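Local coordinates for ssDNA binding protein (Pyrococcus furiosus, PDB 4PSM) that binds single-stranded DNA, entrapping it in a system of tunnels that runs between its subunits, at the interface of chains A and B. Numbering follows the deposited sequence. Chains: chain A/B, ssDNA binding protein.

Contact 1: the interface of chains A and B. Residues chain A 138, 142-144, 146, 149; chain B 20, 24, 37.
The carboxy-terminal tail that follows coiled-coil helix 93-141 of chain A meets helices 15-26 and 33-53 of chain B, and A:Leu146 and B:Arg20 lie at the middle of this tail-to-domain contact. The guanidinium of B:Arg20 meets partners of several kinds. The CD1 methyl of A:Leu146 sits over the centre of its face, 3.6 Å above the plane; with CG anti to the carbonyl carbon (chi1 -53°), the isobutyl branch turns toward the arginine. CD1 also touches the ring of B:Phe24 at CZ and CE2, lying 3.3 Å from CZ. In the guanidinium plane, NH2 of B:Arg20 donates to the backbone carbonyl O of A:Leu144 at 3.2 Å, while NE is 2.6 Å from water 1 at the group's edge, and that water continues, at 3.3 Å, to the carbonyl O of A:Thr142. On the chain A side, A:Thr142 OG1 donates to A:Lys138 O and accepts from A:Leu144 N, tying the turn that leaves the helix. The third nitrogen, NH1, makes a salt bridge to carboxylate OE1 of A:Glu149 at 3.2 Å, but the two planes stand 80° apart and the N-H points elsewhere. A:Glu149 is poorly ordered; its OE2 takes the backbone N-H of A:Leu146 at 2.8 Å, and its CG rests on the methyls of B:Val37. By clasping the partner's folded domain with a chain end, this contact joins the subunits beyond the coiled coil itself.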
ATOM      1  N   LYS A 138      14.194   1.556  13.444  1.00 23.00           N
ATOM      2  CA  LYS A 138      15.614   1.574  13.174  1.00 32.50           C
ATOM      3  C   LYS A 138      16.301   2.375  14.276  1.00 46.96           C
ATOM      4  O   LYS A 138      17.312   1.947  14.831  1.00 46.63           O
ATOM      5  CB  LYS A 138      15.904   2.183  11.799  1.00 32.36           C
ATOM      6  CG  LYS A 138      15.583   1.255  10.634  1.00 47.83           C
ATOM      7  CD  LYS A 138      15.744   1.951   9.294  1.00 47.83           C
ATOM      8  CE  LYS A 138      17.191   2.355   9.020  1.00 48.71           C
ATOM      9  NZ  LYS A 138      17.274   3.295   7.854  1.00 54.96           N
ATOM     10  N   THR A 142      17.674  -0.730  16.778  1.00 39.35           N
ATOM     11  CA  THR A 142      18.765  -1.233  15.946  1.00 58.77           C
ATOM     12  C   THR A 142      19.963  -0.283  15.902  1.00 43.54           C
ATOM     13  O   THR A 142      19.879   0.869  16.337  1.00 61.75           O
ATOM     14  CB  THR A 142      18.305  -1.504  14.479  1.00 39.99           C
ATOM     15  OG1 THR A 142      18.330  -0.284  13.725  1.00 35.52           O
ATOM     16  CG2 THR A 142      16.902  -2.129  14.434  1.00 29.27           C
ATOM     17  N   GLY A 143      21.073  -0.779  15.360  1.00 40.75           N
ATOM     18  CA  GLY A 143      22.220   0.054  15.041  1.00 47.37           C
ATOM     19  C   GLY A 143      22.317   0.353  13.550  1.00 57.20           C
ATOM     20  O   GLY A 143      23.362   0.782  13.064  1.00 71.42           O
ATOM     21  N   LEU A 144      21.224   0.138  12.824  1.00 37.99           N
ATOM     22  CA  LEU A 144      21.211   0.320  11.375  1.00 47.49           C
ATOM     23  C   LEU A 144      21.490   1.767  10.966  1.00 45.41           C
ATOM     24  O   LEU A 144      21.138   2.696  11.692  1.00 29.90           O
ATOM     25  CB  LEU A 144      19.866  -0.144  10.818  1.00 42.21           C
ATOM     26  CG  LEU A 144      19.705  -1.583  10.308  1.00 43.68           C
ATOM     27  CD1 LEU A 144      20.918  -2.496  10.451  1.00 32.28           C
ATOM     28  CD2 LEU A 144      18.396  -2.261  10.689  1.00 40.10           C
ATOM     29  N   LEU A 146      20.896   5.193   9.683  1.00 48.31           N
ATOM     30  CA  LEU A 146      19.656   5.961   9.631  1.00 60.35           C
ATOM     31  C   LEU A 146      19.628   6.944   8.460  1.00 47.26           C
ATOM     32  O   LEU A 146      20.676   7.364   7.960  1.00 57.67           O
ATOM     33  CB  LEU A 146      19.437   6.722  10.941  1.00 53.39           C
ATOM     34  CG  LEU A 146      19.491   5.908  12.238  1.00 62.66           C
ATOM     35  CD1 LEU A 146      19.328   6.766  13.488  1.00 46.43           C
ATOM     36  CD2 LEU A 146      18.551   4.711  12.249  1.00 59.38           C
ATOM     37  N   GLU A 149      21.326  10.255   9.017  1.00 69.02           N
ATOM     38  CA  GLU A 149      22.781  10.219   9.098  1.00 71.77           C
ATOM     39  C   GLU A 149      23.413  10.593   7.765  1.00 91.16           C
ATOM     40  O   GLU A 149      23.654   9.731   6.923  1.00108.55           O
ATOM     41  CB  GLU A 149      23.262   8.834   9.529  1.00 94.05           C
ATOM     42  CG  GLU A 149      23.054   8.532  11.002  1.00 87.86           C
ATOM     43  CD  GLU A 149      23.672   7.212  11.413  1.00 97.88           C
ATOM     44  OE1 GLU A 149      24.510   7.206  12.340  1.00123.72           O
ATOM     45  OE2 GLU A 149      23.319   6.178  10.809  1.00 83.63           O
TER
ATOM     46  N   ARG B  20      22.340   5.461  21.679  1.00 49.92           N
ATOM     47  CA  ARG B  20      21.584   6.148  20.648  1.00 34.07           C
ATOM     48  C   ARG B  20      20.120   5.719  20.658  1.00 55.57           C
ATOM     49  O   ARG B  20      19.224   6.547  20.500  1.00 32.71           O
ATOM     50  CB  ARG B  20      22.202   5.896  19.276  1.00 37.99           C
ATOM     51  CG  ARG B  20      21.767   6.914  18.221  1.00 40.58           C
ATOM     52  CD  ARG B  20      22.330   6.554  16.856  1.00 56.82           C
ATOM     53  NE  ARG B  20      21.681   5.362  16.318  1.00 67.70           N
ATOM     54  CZ  ARG B  20      21.948   4.836  15.127  1.00 76.50           C
ATOM     55  NH1 ARG B  20      22.861   5.396  14.347  1.00 74.31           N
ATOM     56  NH2 ARG B  20      21.301   3.749  14.721  1.00 67.22           N
ATOM     57  N   PHE B  24      16.970   8.173  21.330  1.00 49.69           N
ATOM     58  CA  PHE B  24      15.866   8.362  20.381  1.00 54.37           C
ATOM     59  C   PHE B  24      14.521   8.217  21.068  1.00 49.03           C
ATOM     60  O   PHE B  24      13.589   8.968  20.792  1.00 58.36           O
ATOM     61  CB  PHE B  24      15.935   7.370  19.216  1.00 29.70           C
ATOM     62  CG  PHE B  24      16.689   7.877  18.033  1.00 41.10           C
ATOM     63  CD1 PHE B  24      16.161   8.881  17.239  1.00 43.75           C
ATOM     64  CD2 PHE B  24      17.923   7.344  17.700  1.00 40.28           C
ATOM     65  CE1 PHE B  24      16.853   9.355  16.135  1.00 57.06           C
ATOM     66  CE2 PHE B  24      18.624   7.809  16.598  1.00 44.59           C
ATOM     67  CZ  PHE B  24      18.089   8.819  15.818  1.00 64.52           C
ATOM     68  N   VAL B  37      21.340  11.882  16.652  1.00 43.47           N
ATOM     69  CA  VAL B  37      22.500  11.210  16.086  1.00 42.57           C
ATOM     70  C   VAL B  37      23.753  11.976  16.465  1.00 59.24           C
ATOM     71  O   VAL B  37      24.768  11.389  16.840  1.00 72.36           O
ATOM     72  CB  VAL B  37      22.391  11.113  14.546  1.00 49.76           C
ATOM     73  CG1 VAL B  37      23.749  10.822  13.935  1.00 36.56           C
ATOM     74  CG2 VAL B  37      21.378  10.047  14.151  1.00 39.09           C
TER
HETATM   75  O   HOH W   1      19.730   3.969  17.388  1.00 53.29           O

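Contact 2: the interface of chains A and B. Residues chain A 109, 113, 116-117; chain B 134, 137.
Methyl-to-methyl packing between A:Leu116 and the pair B:Val134 and B:Met137 makes up much of this stretch of the antiparallel coiled coil, where helix 93-141 of one chain runs against the same helix of the other. It illustrates how such helices mesh by interlocking apolar side chains. A:Leu116 crosses B:Met137 at about a right angle, and its CD2 reaches the terminal methyl CE at 3.9 Å; its CG, turned anti to the backbone N (chi1 -170°), comes within 4.0 Å of B:Val134 CG2. The leucine thus touches side chains from adjacent turns of the facing helix.

A second kind of contact gathers around the end of B:Met137, a selenomethionine in this crystal. Its chain bends at the last torsion (chi3 49°), which sets CE among side chains of chain A. Besides A:Leu116, CE lies 4.0 Å from A:Val113 CG2, approached at a slant, and 4.0 Å from A:Phe109 CZ, the far corner of the ring. CE thus meets residues spread over about two turns of the chain A helix.

The third kind sets a side chain against the helix surface. Here the inner carbons of A:Glu117, not its carboxylate, supply the contact: they form an apolar shoulder for the valine opposite. The two branches of B:Val134 divide the work, CG2 facing the leucine and CG1 resting 3.9 Å from A:Glu117 CA.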
ATOM      1  N   PHE A 109     -18.288   8.111 -14.643  1.00 41.58           N
ATOM      2  CA  PHE A 109     -16.929   7.611 -14.528  1.00 38.91           C
ATOM      3  C   PHE A 109     -16.128   8.421 -13.521  1.00 49.02           C
ATOM      4  O   PHE A 109     -15.211   7.909 -12.875  1.00 46.51           O
ATOM      5  CB  PHE A 109     -16.229   7.623 -15.883  1.00 38.64           C
ATOM      6  CG  PHE A 109     -14.771   7.311 -15.803  1.00 45.55           C
ATOM      7  CD1 PHE A 109     -14.337   6.011 -15.581  1.00 63.13           C
ATOM      8  CD2 PHE A 109     -13.828   8.317 -15.930  1.00 27.69           C
ATOM      9  CE1 PHE A 109     -12.986   5.717 -15.492  1.00 61.16           C
ATOM     10  CE2 PHE A 109     -12.475   8.027 -15.851  1.00 55.07           C
ATOM     11  CZ  PHE A 109     -12.052   6.727 -15.621  1.00 30.61           C
ATOM     12  N   VAL A 113     -13.504   7.628 -10.412  1.00 46.62           N
ATOM     13  CA  VAL A 113     -12.187   8.217 -10.251  1.00 32.25           C
ATOM     14  C   VAL A 113     -12.017   8.836  -8.866  1.00 56.34           C
ATOM     15  O   VAL A 113     -10.954   8.734  -8.259  1.00 39.40           O
ATOM     16  CB  VAL A 113     -11.923   9.291 -11.326  1.00 32.95           C
ATOM     17  CG1 VAL A 113     -10.655  10.082 -10.999  1.00 25.46           C
ATOM     18  CG2 VAL A 113     -11.806   8.650 -12.685  1.00 20.80           C
ATOM     19  N   LEU A 116     -11.435   6.161  -6.474  1.00 35.11           N
ATOM     20  CA  LEU A 116     -10.050   5.755  -6.643  1.00 40.51           C
ATOM     21  C   LEU A 116      -9.086   6.740  -5.972  1.00 53.78           C
ATOM     22  O   LEU A 116      -8.138   6.348  -5.298  1.00 34.79           O
ATOM     23  CB  LEU A 116      -9.733   5.633  -8.132  1.00 39.99           C
ATOM     24  CG  LEU A 116      -8.400   4.983  -8.481  1.00 57.88           C
ATOM     25  CD1 LEU A 116      -8.203   3.645  -7.783  1.00 49.62           C
ATOM     26  CD2 LEU A 116      -8.166   4.886  -9.979  1.00 32.75           C
ATOM     27  N   GLU A 117      -9.331   8.027  -6.165  1.00 38.55           N
ATOM     28  CA  GLU A 117      -8.479   9.048  -5.583  1.00 40.04           C
ATOM     29  C   GLU A 117      -8.476   8.970  -4.063  1.00 45.65           C
ATOM     30  O   GLU A 117      -7.446   9.161  -3.422  1.00 50.37           O
ATOM     31  CB  GLU A 117      -8.944  10.434  -6.017  1.00 34.83           C
ATOM     32  CG  GLU A 117      -8.095  11.564  -5.456  1.00 47.88           C
ATOM     33  CD  GLU A 117      -8.672  12.936  -5.753  1.00 82.82           C
ATOM     34  OE1 GLU A 117      -9.906  13.100  -5.640  1.00 83.51           O
ATOM     35  OE2 GLU A 117      -7.893  13.850  -6.104  1.00 46.05           O
TER
ATOM     36  N   VAL B 134      -3.181   8.294 -10.864  1.00 26.87           N
ATOM     37  CA  VAL B 134      -4.521   8.767 -10.553  1.00 26.39           C
ATOM     38  C   VAL B 134      -4.700  10.222 -10.962  1.00 58.20           C
ATOM     39  O   VAL B 134      -5.667  10.567 -11.638  1.00 33.70           O
ATOM     40  CB  VAL B 134      -4.858   8.586  -9.075  1.00 24.84           C
ATOM     41  CG1 VAL B 134      -6.118   9.361  -8.704  1.00 31.32           C
ATOM     42  CG2 VAL B 134      -5.022   7.092  -8.763  1.00 35.54           C
HETATM   43  N   MSE B 137      -4.990  10.574 -14.662  1.00 31.69           N
HETATM   44  CA  MSE B 137      -6.314  10.209 -15.147  1.00 46.37           C
HETATM   45  C   MSE B 137      -7.292  11.346 -14.932  1.00 31.89           C
HETATM   46  O   MSE B 137      -8.182  11.572 -15.759  1.00 51.89           O
HETATM   47  CB  MSE B 137      -6.833   8.967 -14.432  1.00 43.65           C
HETATM   48  CG  MSE B 137      -6.203   7.671 -14.890  1.00117.78           C
HETATM   49 SE   MSE B 137      -6.642   6.181 -13.703  1.00 93.77          SE
HETATM   50  CE  MSE B 137      -8.585   6.427 -13.565  1.00 31.89           C
TER

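Contact 3: the interface of chains A and B. Residues chain A 134, 137-138, 142, 144; chain B 109, 113-114, 117.
The carboxylate of B:Glu117 is met by the ammonium NZ of A:Lys138, which approaches OE2 on its syn side from 32° out of the plane; the other flat group, the ring of B:Phe109, is touched at its CZ corner by CE of A:Met137, the methyl lying past the ring's CZ end and displaced from its plane. Both pairs belong to the antiparallel coiled coil of helices 93-141. The NZ to OE2 distance of 2.8 Å makes this both a salt bridge and a hydrogen bond. In A:Lys138 the bend at chi3 (65°) turns CE and NZ toward OE2, while CD lies above the carboxylate near OE2. Lower on the same chain, A:Lys138 CG lies against B:Val113 CG1 at 3.8 Å, so its alkyl part packs while its ammonium pairs. Cut back to alanine, A:Lys138 would probably leave the B:Glu117 carboxylate without this positive mate and B:Val113 CG1 without the cover of the lysine CG.

B:Val113 is enclosed by its neighbours. CG1 also passes CD2 of A:Leu144 at 3.9 Å, the two side chains sliding by in opposite directions. CG2 lies 3.9 Å from A:Met137 CE and meets the A:Thr142 methyl CG2 tip to tip. A:Leu144 CD2 also rests 3.8 Å from B:Lys114 CG, using the alkyl part of that lysine. A:Val134 CG1 packs on the backbone of B:Glu117, 3.8 Å from its CA.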
ATOM      1  N   VAL A 134       8.741   2.496  10.562  1.00 42.12           N
ATOM      2  CA  VAL A 134       9.910   1.691  10.251  1.00 40.02           C
ATOM      3  C   VAL A 134      11.202   2.414  10.632  1.00 58.96           C
ATOM      4  O   VAL A 134      12.066   1.839  11.294  1.00 37.44           O
ATOM      5  CB  VAL A 134       9.931   1.298   8.770  1.00 37.08           C
ATOM      6  CG1 VAL A 134      11.292   0.716   8.383  1.00 44.42           C
ATOM      7  CG2 VAL A 134       8.815   0.305   8.493  1.00 33.26           C
HETATM    8  N   MSE A 137      11.734   2.473  14.311  1.00 38.65           N
HETATM    9  CA  MSE A 137      12.230   1.208  14.818  1.00 41.52           C
HETATM   10  C   MSE A 137      13.725   1.061  14.579  1.00 38.67           C
HETATM   11  O   MSE A 137      14.439   0.491  15.402  1.00 48.59           O
HETATM   12  CB  MSE A 137      11.513   0.049  14.152  1.00 29.35           C
HETATM   13  CG  MSE A 137      10.105  -0.198  14.643  1.00113.80           C
HETATM   14 SE   MSE A 137       9.146  -1.475  13.512  1.00 99.98          SE
HETATM   15  CE  MSE A 137      10.489  -2.873  13.368  1.00 23.70           C
ATOM     16  N   LYS A 138      14.194   1.556  13.444  1.00 23.00           N
ATOM     17  CA  LYS A 138      15.614   1.574  13.174  1.00 32.50           C
ATOM     18  C   LYS A 138      16.301   2.375  14.276  1.00 46.96           C
ATOM     19  O   LYS A 138      17.312   1.947  14.831  1.00 46.63           O
ATOM     20  CB  LYS A 138      15.904   2.183  11.799  1.00 32.36           C
ATOM     21  CG  LYS A 138      15.583   1.255  10.634  1.00 47.83           C
ATOM     22  CD  LYS A 138      15.744   1.951   9.294  1.00 47.83           C
ATOM     23  CE  LYS A 138      17.191   2.355   9.020  1.00 48.71           C
ATOM     24  NZ  LYS A 138      17.274   3.295   7.854  1.00 54.96           N
ATOM     25  N   THR A 142      17.674  -0.730  16.778  1.00 39.35           N
ATOM     26  CA  THR A 142      18.765  -1.233  15.946  1.00 58.77           C
ATOM     27  C   THR A 142      19.963  -0.283  15.902  1.00 43.54           C
ATOM     28  O   THR A 142      19.879   0.869  16.337  1.00 61.75           O
ATOM     29  CB  THR A 142      18.305  -1.504  14.479  1.00 39.99           C
ATOM     30  OG1 THR A 142      18.330  -0.284  13.725  1.00 35.52           O
ATOM     31  CG2 THR A 142      16.902  -2.129  14.434  1.00 29.27           C
ATOM     32  N   LEU A 144      21.224   0.138  12.824  1.00 37.99           N
ATOM     33  CA  LEU A 144      21.211   0.320  11.375  1.00 47.49           C
ATOM     34  C   LEU A 144      21.490   1.767  10.966  1.00 45.41           C
ATOM     35  O   LEU A 144      21.138   2.696  11.692  1.00 29.90           O
ATOM     36  CB  LEU A 144      19.866  -0.144  10.818  1.00 42.21           C
ATOM     37  CG  LEU A 144      19.705  -1.583  10.308  1.00 43.68           C
ATOM     38  CD1 LEU A 144      20.918  -2.496  10.451  1.00 32.28           C
ATOM     39  CD2 LEU A 144      18.396  -2.261  10.689  1.00 40.10           C
TER
ATOM     40  N   PHE B 109      17.460  -9.672  14.623  1.00 29.65           N
ATOM     41  CA  PHE B 109      16.259  -8.859  14.486  1.00 37.70           C
ATOM     42  C   PHE B 109      16.441  -7.761  13.433  1.00 40.19           C
ATOM     43  O   PHE B 109      15.488  -7.347  12.773  1.00 40.39           O
ATOM     44  CB  PHE B 109      15.869  -8.252  15.824  1.00 38.55           C
ATOM     45  CG  PHE B 109      14.754  -7.258  15.731  1.00 55.82           C
ATOM     46  CD1 PHE B 109      13.448  -7.675  15.551  1.00 45.31           C
ATOM     47  CD2 PHE B 109      15.011  -5.903  15.825  1.00 26.97           C
ATOM     48  CE1 PHE B 109      12.423  -6.758  15.468  1.00 62.16           C
ATOM     49  CE2 PHE B 109      13.988  -4.984  15.752  1.00 50.41           C
ATOM     50  CZ  PHE B 109      12.696  -5.408  15.575  1.00 32.89           C
ATOM     51  N   VAL B 113      14.248  -6.175  10.310  1.00 42.02           N
ATOM     52  CA  VAL B 113      13.931  -4.770  10.129  1.00 20.91           C
ATOM     53  C   VAL B 113      14.314  -4.309   8.728  1.00 50.09           C
ATOM     54  O   VAL B 113      13.595  -3.536   8.099  1.00 34.14           O
ATOM     55  CB  VAL B 113      14.642  -3.901  11.167  1.00 36.06           C
ATOM     56  CG1 VAL B 113      14.528  -2.427  10.804  1.00 26.65           C
ATOM     57  CG2 VAL B 113      14.067  -4.160  12.542  1.00 35.06           C
ATOM     58  N   LYS B 114      15.450  -4.792   8.239  1.00 24.95           N
ATOM     59  CA  LYS B 114      15.901  -4.449   6.900  1.00 28.63           C
ATOM     60  C   LYS B 114      14.950  -4.998   5.835  1.00 54.90           C
ATOM     61  O   LYS B 114      14.696  -4.357   4.810  1.00 40.02           O
ATOM     62  CB  LYS B 114      17.321  -4.953   6.665  1.00 25.68           C
ATOM     63  CG  LYS B 114      18.376  -4.227   7.486  1.00 52.03           C
ATOM     64  CD  LYS B 114      19.793  -4.573   7.039  1.00 46.89           C
ATOM     65  CE  LYS B 114      20.214  -5.950   7.506  1.00 48.98           C
ATOM     66  NZ  LYS B 114      21.605  -6.256   7.075  1.00 65.44           N
ATOM     67  N   GLU B 117      12.039  -2.654   6.002  1.00 26.29           N
ATOM     68  CA  GLU B 117      12.373  -1.383   5.389  1.00 48.59           C
ATOM     69  C   GLU B 117      12.299  -1.470   3.872  1.00 45.59           C
ATOM     70  O   GLU B 117      11.824  -0.548   3.213  1.00 41.58           O
ATOM     71  CB  GLU B 117      13.773  -0.937   5.811  1.00 48.91           C
ATOM     72  CG  GLU B 117      14.181   0.401   5.220  1.00 64.37           C
ATOM     73  CD  GLU B 117      15.631   0.747   5.493  1.00 88.33           C
ATOM     74  OE1 GLU B 117      16.492  -0.156   5.393  1.00 78.41           O
ATOM     75  OE2 GLU B 117      15.907   1.925   5.808  1.00 59.53           O
TER

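Contact 4: the interface of chains A and B. Residues chain A 127-128, 131; chain B 124.
The backbone carbonyl O of A:Ser127 takes a weak hydrogen bond from the hydroxyl OG of A:Ser131 one turn on, at 3.2 Å, and the pair of serines forms the small-residue surface on which B:Arg124 lies. All belong to helices 93-141 close to the middle of the antiparallel coiled coil, where the two-fold axis relates each such contact to its twin. The small serine side chains probably let the helices come close here. OG of A:Ser127 stands anti to its own nitrogen (chi1 -179°), which turns the hydroxyl toward the partner's backbone, 3.2 Å from B:Arg124 CA.

From there the arginine runs outward, extended from CG to NE, across helix 93-141 of chain A. Its CD passes A:Ser131 OG at 4.1 Å. At the end chi4 (98°) swings the guanidinium out of line with the chain, and the nitrogen NH1 comes near both A:Ser131 CB and CG of A:Lys128, whose side chain crosses the arginine at a slant. The lysine is extended, carrying its ammonium NZ away to 5.7 Å from B:Arg124 NH2; the two positive groups may oppose each other mildly at that separation.

A leucine in place of B:Arg124 would probably leave A:Lys128 CG and A:Ser131 CB without the guanidinium NH1 that now lies near them. Beyond the serines, NH1 of B:Arg124 lies 4.0 Å from A:Lys128 CG.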
ATOM      1  N   SER A 127       1.143   4.659   3.769  1.00 23.92           N
ATOM      2  CA  SER A 127       2.494   4.356   3.320  1.00 33.64           C
ATOM      3  C   SER A 127       3.487   5.245   4.047  1.00 39.73           C
ATOM      4  O   SER A 127       4.565   4.803   4.444  1.00 46.15           O
ATOM      5  CB  SER A 127       2.608   4.537   1.808  1.00 26.85           C
ATOM      6  OG  SER A 127       3.908   4.237   1.333  1.00 56.62           O
ATOM      7  N   LYS A 128       3.110   6.502   4.226  1.00 39.67           N
ATOM      8  CA  LYS A 128       3.962   7.454   4.918  1.00 47.03           C
ATOM      9  C   LYS A 128       4.110   7.054   6.380  1.00 53.09           C
ATOM     10  O   LYS A 128       5.207   7.090   6.934  1.00 49.03           O
ATOM     11  CB  LYS A 128       3.411   8.879   4.785  1.00 34.69           C
ATOM     12  CG  LYS A 128       3.713   9.526   3.430  1.00 61.10           C
ATOM     13  CD  LYS A 128       3.071  10.898   3.281  1.00 58.37           C
ATOM     14  CE  LYS A 128       3.451  11.541   1.949  1.00 98.72           C
ATOM     15  NZ  LYS A 128       2.805  12.875   1.740  1.00 82.69           N
ATOM     16  N   SER A 131       6.443   4.134   6.683  1.00 27.82           N
ATOM     17  CA  SER A 131       7.822   4.573   6.500  1.00 36.70           C
ATOM     18  C   SER A 131       8.354   5.256   7.749  1.00 49.64           C
ATOM     19  O   SER A 131       9.527   5.106   8.098  1.00 49.30           O
ATOM     20  CB  SER A 131       7.935   5.516   5.303  1.00 34.92           C
ATOM     21  OG  SER A 131       7.788   4.795   4.089  1.00 56.75           O
TER
ATOM     22  N   ARG B 124       6.324   2.642  -0.648  1.00 31.05           N
ATOM     23  CA  ARG B 124       6.275   4.089  -0.802  1.00 32.31           C
ATOM     24  C   ARG B 124       6.321   4.418  -2.283  1.00 49.19           C
ATOM     25  O   ARG B 124       5.584   5.272  -2.766  1.00 40.49           O
ATOM     26  CB  ARG B 124       7.430   4.775  -0.072  1.00 49.44           C
ATOM     27  CG  ARG B 124       7.300   6.296  -0.004  1.00 64.95           C
ATOM     28  CD  ARG B 124       8.493   6.951   0.692  1.00103.00           C
ATOM     29  NE  ARG B 124       8.441   8.410   0.600  1.00128.10           N
ATOM     30  CZ  ARG B 124       7.986   9.209   1.562  1.00108.23           C
ATOM     31  NH1 ARG B 124       7.547   8.699   2.704  1.00 94.49           N
ATOM     32  NH2 ARG B 124       7.974  10.523   1.381  1.00 78.61           N
TER

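Contacts 2, 3 and 4 all lie along the paired helices 93-141, with contact 4 between the others: its C-alpha centre is about 21 Å from that of contact 2 and about 14 Å from that of contact 3. Contacts 2 and 3, about 35 Å apart, use many of the same residues with the chains exchanged, as expected for twin regions of a two-fold interface. Contact 1 is only about 9 Å from contact 3 and shares A:Lys138, A:Thr142 and A:Leu144 with it, so the coiled-coil end passes directly into the tail. The long helices thus carry each tail to the other subunit's folded domain.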